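Local coordinates for Cas13d (uncultured Ruminococcus sp, PDB 6IV9), which binds CRISPR RNA and probably acts as an RNA-guided ribonuclease whose two HEPN domains dictate crRNA maturation and target cleavage, at residues T589-D594 and G725-V730; E604-K609 and I697-F702; R619-N624 and E718-V723. The protein carries 2 engineered substitutions. One frame throughout, in Å; residues are numbered along the deposited sequence.

Contact 1: T589-D594 and G725-V730; sequences TILGID and GLYLTV. With nucleotides of chain B.
The phenol of Tyr-727 donates to the backbone carbonyl of Ile-590 in the one hydrogen bond between 589-594 and 725-730, with 2.7 Å from OH to O. The C=O...donor angle of 157° places the hydroxyl beyond the end of the carbonyl bond, tilted 17° from the carbonyl plane. From the side of the ring, the same oxygen lies at the edge, near the plane, 3.3 Å from CE2 of Tyr-727.

Apolar groups lie beside this bond. Ile-590 brings CG1 to 4.0 Å from Tyr-727 OH, its side chain crossing the phenol obliquely. Leu-591 reaches the other end of the ring, with CD1 4.2 Å from CD2 of Tyr-727. A looser touch, 4.5 Å between Ile-590 CG2 and Leu-728 CD2, widens the patch.

Tyr-727 extends this far because CG stands anti to its backbone N (chi1 170°), which carries the ring away from helix 713-760. On the other side, Ile-590 belongs to the last turn of helix 581-591, which the chain leaves at Gly-592 with positive phi; a CB there would press on the carbonyl oxygen of Leu-591. Further out, Arg-645, Ala-648, Ile-694 and Ile-697 pack against Tyr-727, while Arg-645 also makes a weak bond to Leu-591 O. Thr-729, on the same helix as Tyr-727, touches the RNA: its CG2 lies 3.9 Å from C4' of U38 of chain B.

The worked lesson is one of matched burial: within a buried contact, a tyrosine hydroxyl finds its acceptor in a carbonyl from a final helical turn, and the bond ties the last turn of helix 581-591 to the side of helix 713-760.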
loop_
_atom_site.group_PDB
_atom_site.type_symbol
_atom_site.label_atom_id
_atom_site.label_comp_id
_atom_site.label_asym_id
_atom_site.label_seq_id
_atom_site.Cartn_x
_atom_site.Cartn_y
_atom_site.Cartn_z
ATOM N N THR A 589 5.233 -21.417 -18.736
ATOM C CA THR A 589 4.218 -22.130 -17.927
ATOM C C THR A 589 2.957 -21.281 -17.736
ATOM O O THR A 589 1.885 -21.814 -17.839
ATOM C CB THR A 589 4.809 -22.537 -16.575
ATOM O OG1 THR A 589 5.992 -23.290 -16.800
ATOM C CG2 THR A 589 3.852 -23.333 -15.725
ATOM N N ILE A 590 3.100 -19.992 -17.462
ATOM C CA ILE A 590 1.895 -19.144 -17.267
ATOM C C ILE A 590 1.090 -19.067 -18.568
ATOM O O ILE A 590 -0.099 -18.944 -18.484
ATOM C CB ILE A 590 2.211 -17.778 -16.621
ATOM C CG1 ILE A 590 1.070 -17.317 -15.720
ATOM C CG2 ILE A 590 2.589 -16.716 -17.628
ATOM C CD1 ILE A 590 1.420 -16.156 -14.848
ATOM N N LEU A 591 1.770 -19.009 -19.704
ATOM C CA LEU A 591 1.098 -18.962 -21.025
ATOM C C LEU A 591 0.387 -20.290 -21.295
ATOM O O LEU A 591 -0.720 -20.272 -21.780
ATOM C CB LEU A 591 2.161 -18.685 -22.080
ATOM C CG LEU A 591 2.286 -17.247 -22.564
ATOM C CD1 LEU A 591 1.549 -16.234 -21.719
ATOM C CD2 LEU A 591 3.715 -16.852 -22.820
ATOM N N GLY A 592 1.028 -21.396 -20.935
ATOM C CA GLY A 592 0.510 -22.753 -21.157
ATOM C C GLY A 592 1.505 -23.574 -21.952
ATOM O O GLY A 592 1.770 -23.237 -23.078
ATOM N N ILE A 593 2.026 -24.620 -21.330
ATOM C CA ILE A 593 3.073 -25.489 -21.925
ATOM C C ILE A 593 2.889 -26.908 -21.393
ATOM O O ILE A 593 2.180 -27.089 -20.411
ATOM C CB ILE A 593 4.457 -24.924 -21.560
ATOM C CG1 ILE A 593 5.547 -25.368 -22.530
ATOM C CG2 ILE A 593 4.821 -25.269 -20.138
ATOM C CD1 ILE A 593 5.712 -24.472 -23.704
ATOM N N ASP A 594 3.548 -27.858 -22.040
ATOM C CA ASP A 594 3.494 -29.277 -21.624
ATOM C C ASP A 594 4.017 -29.324 -20.195
ATOM O O ASP A 594 5.055 -28.741 -19.927
ATOM C CB ASP A 594 4.301 -30.127 -22.608
ATOM C CG ASP A 594 4.795 -31.467 -22.100
ATOM O OD1 ASP A 594 4.233 -31.982 -21.128
ATOM O OD2 ASP A 594 5.741 -31.998 -22.708
ATOM N N GLY A 725 -1.036 -9.120 -22.831
ATOM C CA GLY A 725 -1.280 -8.062 -21.845
ATOM C C GLY A 725 -2.616 -8.241 -21.162
ATOM O O GLY A 725 -2.692 -8.051 -19.977
ATOM N N LEU A 726 -3.653 -8.550 -21.927
ATOM C CA LEU A 726 -4.990 -8.747 -21.323
ATOM C C LEU A 726 -4.976 -9.969 -20.412
ATOM O O LEU A 726 -5.535 -9.895 -19.362
ATOM C CB LEU A 726 -6.029 -8.931 -22.425
ATOM C CG LEU A 726 -7.398 -9.377 -21.927
ATOM C CD1 LEU A 726 -7.981 -8.354 -20.980
ATOM C CD2 LEU A 726 -8.334 -9.618 -23.080
ATOM N N TYR A 727 -4.345 -11.046 -20.855
ATOM C CA TYR A 727 -4.314 -12.284 -20.046
ATOM C C TYR A 727 -3.628 -12.006 -18.709
ATOM O O TYR A 727 -4.175 -12.325 -17.690
ATOM C CB TYR A 727 -3.550 -13.377 -20.795
ATOM C CG TYR A 727 -3.243 -14.595 -19.971
ATOM C CD1 TYR A 727 -4.250 -15.352 -19.430
ATOM C CD2 TYR A 727 -1.948 -14.969 -19.691
ATOM C CE1 TYR A 727 -3.988 -16.466 -18.664
ATOM C CE2 TYR A 727 -1.663 -16.076 -18.916
ATOM C CZ TYR A 727 -2.688 -16.836 -18.399
ATOM O OH TYR A 727 -2.448 -17.917 -17.626
ATOM N N LEU A 728 -2.472 -11.367 -18.744
ATOM C CA LEU A 728 -1.756 -11.071 -17.481
ATOM C C LEU A 728 -2.584 -10.126 -16.605
ATOM O O LEU A 728 -2.607 -10.316 -15.416
ATOM C CB LEU A 728 -0.397 -10.465 -17.818
ATOM C CG LEU A 728 0.596 -11.438 -18.432
ATOM C CD1 LEU A 728 1.887 -10.740 -18.794
ATOM C CD2 LEU A 728 0.849 -12.596 -17.498
ATOM N N THR A 729 -3.192 -9.117 -17.210
ATOM C CA THR A 729 -4.001 -8.142 -16.445
ATOM C C THR A 729 -5.173 -8.853 -15.770
ATOM O O THR A 729 -5.386 -8.636 -14.606
ATOM C CB THR A 729 -4.532 -7.024 -17.344
ATOM O OG1 THR A 729 -3.424 -6.346 -17.913
ATOM C CG2 THR A 729 -5.397 -6.040 -16.598
ATOM N N VAL A 730 -5.873 -9.708 -16.487
ATOM C CA VAL A 730 -7.059 -10.356 -15.870
ATOM C C VAL A 730 -6.651 -11.241 -14.686
ATOM O O VAL A 730 -7.283 -11.184 -13.669
ATOM C CB VAL A 730 -7.849 -11.136 -16.936
ATOM C CG1 VAL A 730 -8.849 -12.075 -16.314
ATOM C CG2 VAL A 730 -8.505 -10.202 -17.929
ATOM P P U B 38 -4.818 -1.735 -11.890
ATOM O OP1 U B 38 -4.863 -2.732 -10.870
ATOM O OP2 U B 38 -3.594 -1.087 -12.284
ATOM O "O5'" U B 38 -5.445 -2.451 -13.164
ATOM C "C5'" U B 38 -5.399 -1.807 -14.381
ATOM C "C4'" U B 38 -6.364 -2.477 -15.337
ATOM O "O4'" U B 38 -7.684 -2.458 -14.747
ATOM C "C3'" U B 38 -6.502 -1.691 -16.624
ATOM O "O3'" U B 38 -5.498 -2.169 -17.524
ATOM C "C2'" U B 38 -7.924 -2.024 -17.077
ATOM O "O2'" U B 38 -8.004 -3.292 -17.687
ATOM C "C1'" U B 38 -8.644 -2.145 -15.743
ATOM N N1 U B 38 -9.357 -0.925 -15.355
ATOM C C2 U B 38 -10.507 -1.092 -14.602
ATOM O O2 U B 38 -10.926 -2.198 -14.276
ATOM N N3 U B 38 -11.130 0.080 -14.227
ATOM C C4 U B 38 -10.710 1.380 -14.508
ATOM O O4 U B 38 -11.368 2.347 -14.092
ATOM C C5 U B 38 -9.474 1.460 -15.246
ATOM C C6 U B 38 -8.859 0.328 -15.636
#

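Contact 2: E604-K609 and I697-F702; sequences EILKLK and ISFDDF
The carbonyl oxygen of Phe-699, the aromatic residue that meets Ile-605 and Leu-606, accepts a backbone hydrogen bond from Phe-702 N at 3.0 Å. A similar bond from Asp-701 N to Ser-698 O helps to close the short turn, and the carboxylate of Asp-701 folds back over its start: OD2 takes a weak bond from Ser-698 N and OD1 another from Ser-698 OG, each 3.3 Å long. These bonds hold the turn that carries Phe-699, whose side chain points to 604-609.

Across the contact nothing polar is exchanged. Ile-605 sets its CG2 methyl at the edge of the Phe-699 ring, near the ring plane, 3.8 Å from CE2 and almost as close to CZ. The two side chains run past each other in opposite directions. Leu-606 adds CD2 at 4.3 Å from CZ of Phe-699, so that two aliphatic branches share the far end of one ring. A chi1 of 169° swings that ring away from the nitrogen of its own backbone. On the opposing segment a Schellman motif follows the two residues that touch Phe-699, with Lys-607 at positive phi and its N bonded to Glu-604 O at 3.3 Å.

The ring occupies a junction of several helices. Leu-588 of helix 581-591 and Leu-618 of helix 617-627 touch Phe-699, and Phe-584 and Leu-618 pack on Leu-606. The other phenylalanine of the turn, Phe-702, meets Ala-720 and Ile-724, joining the loop after helix 683-696 to the long helix 713-760.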
loop_
_atom_site.group_PDB
_atom_site.type_symbol
_atom_site.label_atom_id
_atom_site.label_comp_id
_atom_site.label_asym_id
_atom_site.label_seq_id
_atom_site.Cartn_x
_atom_site.Cartn_y
_atom_site.Cartn_z
ATOM N N GLU A 604 16.509 -24.923 -25.476
ATOM C CA GLU A 604 16.496 -25.258 -26.920
ATOM C C GLU A 604 15.486 -24.395 -27.678
ATOM O O GLU A 604 15.858 -23.789 -28.652
ATOM C CB GLU A 604 16.094 -26.724 -27.037
ATOM C CG GLU A 604 16.172 -27.281 -28.438
ATOM C CD GLU A 604 16.059 -28.794 -28.493
ATOM O OE1 GLU A 604 17.002 -29.424 -28.950
ATOM O OE2 GLU A 604 15.040 -29.334 -28.076
ATOM N N ILE A 605 14.261 -24.302 -27.183
ATOM C CA ILE A 605 13.207 -23.495 -27.856
ATOM C C ILE A 605 13.611 -22.021 -27.935
ATOM O O ILE A 605 13.373 -21.415 -28.959
ATOM C CB ILE A 605 11.901 -23.638 -27.063
ATOM C CG1 ILE A 605 11.336 -25.049 -27.147
ATOM C CG2 ILE A 605 10.886 -22.609 -27.498
ATOM C CD1 ILE A 605 10.118 -25.229 -26.312
ATOM N N LEU A 606 14.181 -21.465 -26.874
ATOM C CA LEU A 606 14.524 -20.022 -26.863
ATOM C C LEU A 606 15.987 -19.772 -27.240
ATOM O O LEU A 606 16.376 -18.629 -27.172
ATOM C CB LEU A 606 14.220 -19.462 -25.475
ATOM C CG LEU A 606 12.802 -19.695 -24.967
ATOM C CD1 LEU A 606 12.645 -19.185 -23.551
ATOM C CD2 LEU A 606 11.803 -19.029 -25.881
ATOM N N LYS A 607 16.750 -20.828 -27.536
ATOM C CA LYS A 607 18.183 -20.707 -27.909
ATOM C C LYS A 607 18.961 -19.981 -26.815
ATOM O O LYS A 607 19.810 -19.197 -27.127
ATOM C CB LYS A 607 18.290 -19.941 -29.221
ATOM C CG LYS A 607 17.600 -20.628 -30.379
ATOM C CD LYS A 607 17.970 -20.027 -31.683
ATOM C CE LYS A 607 16.885 -20.174 -32.721
ATOM N NZ LYS A 607 16.520 -21.591 -32.916
ATOM N N LEU A 608 18.694 -20.303 -25.566
ATOM C CA LEU A 608 19.314 -19.560 -24.450
ATOM C C LEU A 608 20.839 -19.684 -24.440
ATOM O O LEU A 608 21.487 -18.713 -24.080
ATOM C CB LEU A 608 18.708 -20.066 -23.142
ATOM C CG LEU A 608 17.232 -19.740 -22.941
ATOM C CD1 LEU A 608 16.812 -20.022 -21.517
ATOM C CD2 LEU A 608 16.950 -18.306 -23.324
ATOM N N LYS A 609 21.372 -20.843 -24.797
ATOM C CA LYS A 609 22.834 -21.048 -24.674
ATOM C C LYS A 609 23.530 -20.885 -26.018
ATOM O O LYS A 609 24.729 -21.156 -26.088
ATOM C CB LYS A 609 23.085 -22.419 -24.051
ATOM C CG LYS A 609 22.981 -22.409 -22.535
ATOM C CD LYS A 609 22.597 -23.713 -21.924
ATOM C CE LYS A 609 22.846 -23.732 -20.435
ATOM N NZ LYS A 609 22.465 -25.028 -19.833
ATOM N N ILE A 697 -5.498 -19.780 -24.477
ATOM C CA ILE A 697 -4.126 -19.264 -24.739
ATOM C C ILE A 697 -3.077 -20.357 -24.477
ATOM O O ILE A 697 -3.301 -21.179 -23.635
ATOM C CB ILE A 697 -3.853 -18.040 -23.855
ATOM C CG1 ILE A 697 -2.604 -17.294 -24.301
ATOM C CG2 ILE A 697 -3.738 -18.451 -22.406
ATOM C CD1 ILE A 697 -2.428 -15.996 -23.595
ATOM N N SER A 698 -1.973 -20.319 -25.203
ATOM C CA SER A 698 -0.867 -21.270 -24.958
ATOM C C SER A 698 0.430 -20.638 -25.441
ATOM O O SER A 698 0.376 -19.754 -26.260
ATOM C CB SER A 698 -1.103 -22.574 -25.637
ATOM O OG SER A 698 -1.037 -22.421 -27.031
ATOM N N PHE A 699 1.560 -21.161 -24.991
ATOM C CA PHE A 699 2.873 -20.642 -25.442
ATOM C C PHE A 699 3.012 -20.867 -26.947
ATOM O O PHE A 699 3.531 -20.037 -27.635
ATOM C CB PHE A 699 4.026 -21.340 -24.729
ATOM C CG PHE A 699 5.356 -21.031 -25.356
ATOM C CD1 PHE A 699 5.860 -19.751 -25.339
ATOM C CD2 PHE A 699 6.092 -22.013 -25.978
ATOM C CE1 PHE A 699 7.085 -19.461 -25.905
ATOM C CE2 PHE A 699 7.313 -21.720 -26.549
ATOM C CZ PHE A 699 7.804 -20.447 -26.516
ATOM N N ASP A 700 2.413 -21.953 -27.422
ATOM C CA ASP A 700 2.460 -22.425 -28.830
ATOM C C ASP A 700 1.919 -21.338 -29.758
ATOM O O ASP A 700 2.449 -21.188 -30.829
ATOM C CB ASP A 700 1.642 -23.702 -28.992
ATOM C CG ASP A 700 1.819 -24.388 -30.330
ATOM O OD1 ASP A 700 2.845 -25.023 -30.506
ATOM O OD2 ASP A 700 0.923 -24.278 -31.172
ATOM N N ASP A 701 0.959 -20.548 -29.293
ATOM C CA ASP A 701 0.336 -19.476 -30.108
ATOM C C ASP A 701 1.363 -18.426 -30.529
ATOM O O ASP A 701 1.118 -17.748 -31.515
ATOM C CB ASP A 701 -0.708 -18.707 -29.314
ATOM C CG ASP A 701 -1.945 -19.510 -29.005
ATOM O OD1 ASP A 701 -2.096 -20.573 -29.591
ATOM O OD2 ASP A 701 -2.725 -19.068 -28.187
ATOM N N PHE A 702 2.413 -18.247 -29.735
ATOM C CA PHE A 702 3.385 -17.151 -29.964
ATOM C C PHE A 702 4.722 -17.636 -30.498
ATOM O O PHE A 702 5.545 -16.801 -30.751
ATOM C CB PHE A 702 3.613 -16.425 -28.643
ATOM C CG PHE A 702 2.322 -16.099 -27.950
ATOM C CD1 PHE A 702 1.527 -15.069 -28.402
ATOM C CD2 PHE A 702 1.861 -16.875 -26.910
ATOM C CE1 PHE A 702 0.318 -14.788 -27.797
ATOM C CE2 PHE A 702 0.652 -16.597 -26.311
ATOM C CZ PHE A 702 -0.112 -15.554 -26.753
#

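Contact 3: R619-N624 and E718-V723; sequences RNFITN and ERAKAV. With nucleotides of chain B.
Two torsions bring Phe-621 and Lys-721 together: in the phenylalanine a nearly straight chi1 of 179° throws the ring across to the facing helix, while in the lysine CG lies beside the nitrogen (chi1 -70°) and meets that ring. Lys-721 CG is 3.8 Å from CE1 of Phe-621, the two side chains crossing at a slant. Ala-720 fits its methyl against the adjacent ring atom, with CB 3.8 Å from CZ of Phe-621. Beyond CG the lysine bends at chi3 and leads away from the ring, its NZ forming a salt bridge to OE2 of Glu-718 at 3.2 Å, on the syn side of the carboxylate.

Elsewhere on helix 617-627, Asn-620 contacts the RNA backbone. Its ND2 donates to OP2 of A50 of chain B at 2.7 Å and, almost straight at 175°, to OP1 of A49 of chain B at 3.0 Å, bridging successive phosphates. Arg-619 steadies this amide from the side: NE and NH2 both donate to Asn-620 OD1, NH2 in the carbonyl plane on a lone pair and NE from above that plane. NH2 of Arg-619 also lies 3.3 Å from OP2 of A50 of chain B. Replacing Asn-620 with a leucine would probably leave both phosphates without this shared donor and NE and NH2 of Arg-619 without their common acceptor.

Around the contact, Ile-622 packs on Ala-587 and Leu-591 of helix 581-591, and Val-723 meets Cys-673 of helix 663-673. Helix 617-627 is thus bordered by helix 581-591, helix 713-760 and the crRNA.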
loop_
_atom_site.group_PDB
_atom_site.type_symbol
_atom_site.label_atom_id
_atom_site.label_comp_id
_atom_site.label_asym_id
_atom_site.label_seq_id
_atom_site.Cartn_x
_atom_site.Cartn_y
_atom_site.Cartn_z
ATOM N N ARG A 619 13.013 -15.239 -27.542
ATOM C CA ARG A 619 13.455 -15.012 -26.153
ATOM C C ARG A 619 13.184 -13.551 -25.795
ATOM O O ARG A 619 12.653 -13.293 -24.747
ATOM C CB ARG A 619 14.958 -15.283 -26.057
ATOM C CG ARG A 619 15.573 -15.038 -24.688
ATOM C CD ARG A 619 17.076 -14.875 -24.772
ATOM N NE ARG A 619 17.477 -13.640 -25.402
ATOM C CZ ARG A 619 18.727 -13.272 -25.600
ATOM N NH1 ARG A 619 19.711 -14.045 -25.194
ATOM N NH2 ARG A 619 18.992 -12.136 -26.199
ATOM N N ASN A 620 13.538 -12.649 -26.690
ATOM C CA ASN A 620 13.349 -11.201 -26.459
ATOM C C ASN A 620 11.859 -10.882 -26.331
ATOM O O ASN A 620 11.508 -10.089 -25.492
ATOM C CB ASN A 620 14.055 -10.389 -27.538
ATOM C CG ASN A 620 15.555 -10.570 -27.495
ATOM O OD1 ASN A 620 16.099 -11.021 -26.508
ATOM N ND2 ASN A 620 16.225 -10.209 -28.564
ATOM N N PHE A 621 11.032 -11.494 -27.164
ATOM C CA PHE A 621 9.579 -11.225 -27.107
ATOM C C PHE A 621 9.026 -11.653 -25.747
ATOM O O PHE A 621 8.300 -10.903 -25.169
ATOM C CB PHE A 621 8.858 -11.949 -28.241
ATOM C CG PHE A 621 7.365 -11.761 -28.243
ATOM C CD1 PHE A 621 6.795 -10.639 -28.805
ATOM C CD2 PHE A 621 6.531 -12.696 -27.668
ATOM C CE1 PHE A 621 5.426 -10.453 -28.799
ATOM C CE2 PHE A 621 5.163 -12.509 -27.663
ATOM C CZ PHE A 621 4.617 -11.394 -28.233
ATOM N N ILE A 622 9.391 -12.837 -25.279
ATOM C CA ILE A 622 8.926 -13.353 -23.962
ATOM C C ILE A 622 9.465 -12.460 -22.840
ATOM O O ILE A 622 8.745 -12.188 -21.908
ATOM C CB ILE A 622 9.345 -14.823 -23.782
ATOM C CG1 ILE A 622 8.679 -15.723 -24.819
ATOM C CG2 ILE A 622 9.057 -15.314 -22.382
ATOM C CD1 ILE A 622 7.223 -15.935 -24.563
ATOM N N THR A 623 10.721 -12.057 -22.939
ATOM C CA THR A 623 11.297 -11.194 -21.894
ATOM C C THR A 623 10.559 -9.856 -21.836
ATOM O O THR A 623 10.161 -9.468 -20.764
ATOM C CB THR A 623 12.772 -10.914 -22.210
ATOM O OG1 THR A 623 13.486 -12.142 -22.176
ATOM C CG2 THR A 623 13.385 -9.920 -21.258
ATOM N N ASN A 624 10.384 -9.195 -22.971
ATOM C CA ASN A 624 9.722 -7.870 -23.006
ATOM C C ASN A 624 8.257 -7.930 -22.585
ATOM O O ASN A 624 7.828 -7.029 -21.917
ATOM C CB ASN A 624 9.723 -7.267 -24.402
ATOM C CG ASN A 624 11.103 -6.911 -24.887
ATOM O OD1 ASN A 624 12.072 -7.136 -24.189
ATOM N ND2 ASN A 624 11.184 -6.360 -26.077
ATOM N N GLU A 718 1.553 -7.072 -32.836
ATOM C CA GLU A 718 0.782 -6.165 -31.954
ATOM C C GLU A 718 -0.349 -6.954 -31.292
ATOM O O GLU A 718 -0.590 -6.758 -30.133
ATOM C CB GLU A 718 0.245 -4.968 -32.735
ATOM C CG GLU A 718 1.270 -3.890 -33.002
ATOM C CD GLU A 718 2.147 -3.494 -31.825
ATOM O OE1 GLU A 718 1.606 -3.047 -30.810
ATOM O OE2 GLU A 718 3.372 -3.654 -31.926
ATOM N N ARG A 719 -1.011 -7.818 -32.045
ATOM C CA ARG A 719 -2.119 -8.630 -31.493
ATOM C C ARG A 719 -1.599 -9.588 -30.418
ATOM O O ARG A 719 -2.265 -9.754 -29.422
ATOM C CB ARG A 719 -2.846 -9.368 -32.612
ATOM C CG ARG A 719 -4.182 -9.948 -32.192
ATOM C CD ARG A 719 -4.399 -11.292 -32.836
ATOM N NE ARG A 719 -4.678 -11.188 -34.243
ATOM C CZ ARG A 719 -3.822 -11.396 -35.229
ATOM N NH1 ARG A 719 -3.200 -12.552 -35.349
ATOM N NH2 ARG A 719 -3.656 -10.471 -36.146
ATOM N N ALA A 720 -0.443 -10.199 -30.643
ATOM C CA ALA A 720 0.132 -11.120 -29.645
ATOM C C ALA A 720 0.420 -10.348 -28.357
ATOM O O ALA A 720 0.139 -10.839 -27.307
ATOM C CB ALA A 720 1.388 -11.730 -30.195
ATOM N N LYS A 721 0.959 -9.147 -28.480
ATOM C CA LYS A 721 1.261 -8.332 -27.280
ATOM C C LYS A 721 -0.030 -7.983 -26.539
ATOM O O LYS A 721 -0.033 -8.027 -25.335
ATOM C CB LYS A 721 2.006 -7.070 -27.692
ATOM C CG LYS A 721 3.417 -7.324 -28.179
ATOM C CD LYS A 721 3.998 -6.163 -28.894
ATOM C CE LYS A 721 4.113 -4.940 -28.027
ATOM N NZ LYS A 721 4.217 -3.712 -28.845
ATOM N N ALA A 722 -1.066 -7.624 -27.284
ATOM C CA ALA A 722 -2.368 -7.245 -26.703
ATOM C C ALA A 722 -2.985 -8.445 -25.980
ATOM O O ALA A 722 -3.476 -8.276 -24.897
ATOM C CB ALA A 722 -3.269 -6.726 -27.788
ATOM N N VAL A 723 -2.933 -9.619 -26.594
ATOM C CA VAL A 723 -3.525 -10.827 -25.959
ATOM C C VAL A 723 -2.779 -11.143 -24.664
ATOM O O VAL A 723 -3.423 -11.381 -23.673
ATOM C CB VAL A 723 -3.481 -12.023 -26.923
ATOM C CG1 VAL A 723 -3.805 -13.336 -26.247
ATOM C CG2 VAL A 723 -4.364 -11.797 -28.132
ATOM P P A B 49 15.001 -7.603 -30.514
ATOM O OP1 A B 49 14.896 -8.974 -30.961
ATOM O OP2 A B 49 14.404 -7.074 -29.215
ATOM O "O5'" A B 49 16.527 -7.116 -30.408
ATOM C "C5'" A B 49 17.427 -7.285 -31.532
ATOM C "C4'" A B 49 18.778 -6.721 -31.197
ATOM O "O4'" A B 49 18.654 -5.300 -30.992
ATOM C "C3'" A B 49 19.443 -7.261 -29.923
ATOM O "O3'" A B 49 20.126 -8.461 -30.236
ATOM C "C2'" A B 49 20.338 -6.106 -29.510
ATOM O "O2'" A B 49 21.514 -6.038 -30.280
ATOM C "C1'" A B 49 19.506 -4.901 -29.946
ATOM N N9 A B 49 18.694 -4.356 -28.875
ATOM C C8 A B 49 17.381 -4.594 -28.547
ATOM N N7 A B 49 16.969 -3.916 -27.505
ATOM C C5 A B 49 18.099 -3.220 -27.095
ATOM C C6 A B 49 18.329 -2.334 -26.031
ATOM N N6 A B 49 17.392 -1.982 -25.148
ATOM N N1 A B 49 19.570 -1.810 -25.904
ATOM C C2 A B 49 20.508 -2.162 -26.792
ATOM N N3 A B 49 20.413 -2.988 -27.831
ATOM C C4 A B 49 19.165 -3.478 -27.934
ATOM P P A B 50 20.215 -9.662 -29.199
ATOM O OP1 A B 50 20.707 -10.849 -29.899
ATOM O OP2 A B 50 18.909 -9.794 -28.492
ATOM O "O5'" A B 50 21.175 -9.060 -28.099
ATOM C "C5'" A B 50 22.576 -8.943 -28.344
ATOM C "C4'" A B 50 23.243 -8.345 -27.137
ATOM O "O4'" A B 50 22.798 -6.971 -26.992
ATOM C "C3'" A B 50 22.904 -8.957 -25.777
ATOM O "O3'" A B 50 23.443 -10.253 -25.455
ATOM C "C2'" A B 50 23.357 -7.836 -24.841
ATOM O "O2'" A B 50 24.724 -7.970 -24.507
ATOM C "C1'" A B 50 22.974 -6.576 -25.645
ATOM N N9 A B 50 21.725 -5.975 -25.172
ATOM C C8 A B 50 20.433 -6.323 -25.490
ATOM N N7 A B 50 19.525 -5.642 -24.833
ATOM C C5 A B 50 20.268 -4.797 -24.017
ATOM C C6 A B 50 19.897 -3.822 -23.078
ATOM N N6 A B 50 18.631 -3.518 -22.794
ATOM N N1 A B 50 20.884 -3.161 -22.433
ATOM C C2 A B 50 22.156 -3.469 -22.717
ATOM N N3 A B 50 22.631 -4.367 -23.577
ATOM C C4 A B 50 21.624 -5.002 -24.206
#

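The three contacts form one continuous region: the centre of contact 2 lies about 13 Å from that of contact 1 and about 11 Å from that of contact 3. Helix 713-760 serves contacts 1 and 3, while contact 2 joins helix 599-606 to the loop between helix 683-696 and helix 713-760. Gly-592 O and Phe-699 N, 2.8 Å apart, probably hydrogen-bond between contacts 1 and 2, and CD1 of Ile-622 in contact 3 packs 3.8 Å from CE1 of Phe-699. Contacts 1 and 3 adjoin the crRNA through Thr-729 and Asn-620; the nearest atom of contact 2 is about 9 Å from the bound nucleic acid. Along the chain, both later contacts nest inside the loop that contact 1 closes.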